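MetRS related protein (PDB 2CWP) probably binds tRNA through an OB-fold domain, and is thought to take part in charging tRNA(Met) with methionine. Local coordinates at residues A[47-52]-A[80-85]. Residues are numbered along the deposited sequence; the frame is centred on the assembly and turned at random.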
loop_
_atom_site.group_PDB
_atom_site.type_symbol
_atom_site.label_atom_id
_atom_site.label_comp_id
_atom_site.label_asym_id
_atom_site.label_seq_id
_atom_site.Cartn_x
_atom_site.Cartn_y
_atom_site.Cartn_z
ATOM N N THR A 47 -7.239 -1.966 -6.438
ATOM C CA THR A 47 -7.649 -2.636 -5.221
ATOM C C THR A 47 -6.396 -3.206 -4.616
ATOM O O THR A 47 -5.682 -3.984 -5.255
ATOM C CB THR A 47 -8.649 -3.767 -5.516
ATOM O OG1 THR A 47 -9.836 -3.197 -6.081
ATOM C CG2 THR A 47 -9.012 -4.526 -4.237
ATOM N N ILE A 48 -6.120 -2.808 -3.380
ATOM C CA ILE A 48 -4.925 -3.264 -2.701
ATOM C C ILE A 48 -5.210 -3.797 -1.310
ATOM O O ILE A 48 -5.857 -3.138 -0.496
ATOM C CB ILE A 48 -3.889 -2.117 -2.610
ATOM C CG1 ILE A 48 -3.365 -1.805 -4.018
ATOM C CG2 ILE A 48 -2.757 -2.493 -1.646
ATOM C CD1 ILE A 48 -2.438 -0.614 -4.102
ATOM N N VAL A 49 -4.708 -4.998 -1.046
ATOM C CA VAL A 49 -4.881 -5.631 0.247
ATOM C C VAL A 49 -3.627 -5.454 1.119
ATOM O O VAL A 49 -2.500 -5.573 0.636
ATOM C CB VAL A 49 -5.178 -7.143 0.069
ATOM C CG1 VAL A 49 -5.347 -7.812 1.426
ATOM C CG2 VAL A 49 -6.433 -7.327 -0.785
ATOM N N THR A 50 -3.839 -5.148 2.395
ATOM C CA THR A 50 -2.753 -4.993 3.367
ATOM C C THR A 50 -3.195 -5.771 4.611
ATOM O O THR A 50 -4.379 -5.793 4.935
ATOM C CB THR A 50 -2.515 -3.498 3.730
ATOM O OG1 THR A 50 -1.433 -3.395 4.661
ATOM C CG2 THR A 50 -3.766 -2.892 4.349
ATOM N N GLY A 51 -2.263 -6.416 5.307
ATOM C CA GLY A 51 -2.643 -7.196 6.475
ATOM C C GLY A 51 -2.168 -6.622 7.797
ATOM O O GLY A 51 -1.481 -7.292 8.557
ATOM N N ILE A 52 -2.570 -5.394 8.095
ATOM C CA ILE A 52 -2.139 -4.733 9.318
ATOM C C ILE A 52 -3.271 -4.460 10.301
ATOM O O ILE A 52 -3.032 -3.866 11.353
ATOM C CB ILE A 52 -1.453 -3.382 8.966
ATOM C CG1 ILE A 52 -2.453 -2.474 8.236
ATOM C CG2 ILE A 52 -0.234 -3.633 8.080
ATOM C CD1 ILE A 52 -1.845 -1.235 7.566
ATOM N N VAL A 80 -9.541 -12.123 -2.713
ATOM C CA VAL A 80 -9.490 -10.723 -3.133
ATOM C C VAL A 80 -8.250 -10.437 -3.974
ATOM O O VAL A 80 -7.121 -10.711 -3.565
ATOM C CB VAL A 80 -9.498 -9.763 -1.930
ATOM C CG1 VAL A 80 -9.607 -8.333 -2.421
ATOM C CG2 VAL A 80 -10.647 -10.094 -1.006
ATOM N N GLU A 81 -8.480 -9.881 -5.156
ATOM C CA GLU A 81 -7.405 -9.556 -6.082
ATOM C C GLU A 81 -6.698 -8.279 -5.642
ATOM O O GLU A 81 -7.287 -7.203 -5.650
ATOM C CB GLU A 81 -7.986 -9.384 -7.494
ATOM C CG GLU A 81 -6.991 -9.013 -8.594
ATOM C CD GLU A 81 -6.117 -10.179 -9.032
ATOM O OE1 GLU A 81 -5.329 -10.672 -8.199
ATOM O OE2 GLU A 81 -6.217 -10.605 -10.209
ATOM N N SER A 82 -5.436 -8.409 -5.244
ATOM C CA SER A 82 -4.638 -7.265 -4.824
ATOM C C SER A 82 -3.762 -6.824 -6.002
ATOM O O SER A 82 -2.952 -7.598 -6.505
ATOM C CB SER A 82 -3.761 -7.646 -3.632
ATOM O OG SER A 82 -2.887 -6.585 -3.296
ATOM N N GLN A 83 -3.920 -5.580 -6.435
ATOM C CA GLN A 83 -3.153 -5.058 -7.568
ATOM C C GLN A 83 -2.020 -4.109 -7.148
ATOM O O GLN A 83 -1.700 -3.160 -7.869
ATOM C CB GLN A 83 -4.088 -4.306 -8.521
ATOM C CG GLN A 83 -5.367 -5.037 -8.895
ATOM C CD GLN A 83 -6.336 -4.137 -9.635
ATOM O OE1 GLN A 83 -6.876 -3.186 -9.070
ATOM N NE2 GLN A 83 -6.552 -4.424 -10.912
ATOM N N GLY A 84 -1.425 -4.359 -5.990
ATOM C CA GLY A 84 -0.346 -3.512 -5.520
ATOM C C GLY A 84 -0.018 -3.806 -4.077
ATOM O O GLY A 84 -0.464 -4.805 -3.522
ATOM N N MET A 85 0.751 -2.931 -3.443
ATOM C CA MET A 85 1.108 -3.168 -2.063
ATOM C C MET A 85 1.462 -1.896 -1.298
ATOM O O MET A 85 2.301 -1.109 -1.736
ATOM C CB MET A 85 2.263 -4.157 -2.021
ATOM C CG MET A 85 2.687 -4.557 -0.645
ATOM S SD MET A 85 3.902 -5.888 -0.748
ATOM C CE MET A 85 5.333 -4.964 -1.353
HETATM O O HOH W 1 -0.870 -6.634 -1.638
#
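Q83 grips T47 by both ends of its backbone. The main-chain N of Q83 bonds T47 O at 2.7 Å, almost straight, while its side chain runs alongside the same carbonyl, CB and CG next to T47 O, and brings OE1 to T47 N at 2.9 Å. With CG anti to its own carbonyl carbon (chi1 -48°) and the chain extended beyond it, the amide oxygen receives that N-H in its own plane, on a lone pair. Glutamine suits the place because its reach and its carbonyl let it imitate a neighbouring strand. An alanine here would probably leave T47 N without this acceptor.

S82 serves the next N-H on the same edge, that of V49; I48 between them pairs with L37 of strand 35-40. Its OG, anti to the backbone N (chi1 174°), accepts a weak bond from V49 N at 3.3 Å and gives its proton to a water 2.6 Å from OG. That water donates to V49 O and G84 O; a small hydroxyl can both accept and donate in so little space.

Apolar groups fill the flanks. V49 CG2 meets V80 CG1 at 3.7 Å, the two branched side chains slanting across each other. I48 lays CG1, CG2 and CD1 along the G84 backbone, CD1 coming within 3.8 Å of G84 CA; a side chain on that carbon would collide with it, which helps explain the glycine, whose backbone torsions also suit a residue without one. The T47 methyl CG2 instead rests against a carbonyl oxygen, E81 O, at 3.5 Å.

The strand axes are nearly perpendicular, at 98°, so strand 80-82, paired with 75-77, lies across strand 45-50 without extending its sheet. The contact is consistent with closure of an OB-fold barrel between its third strand, 45-50, and fifth, 85-86, the 75-82 hairpin lying in the link from the fourth.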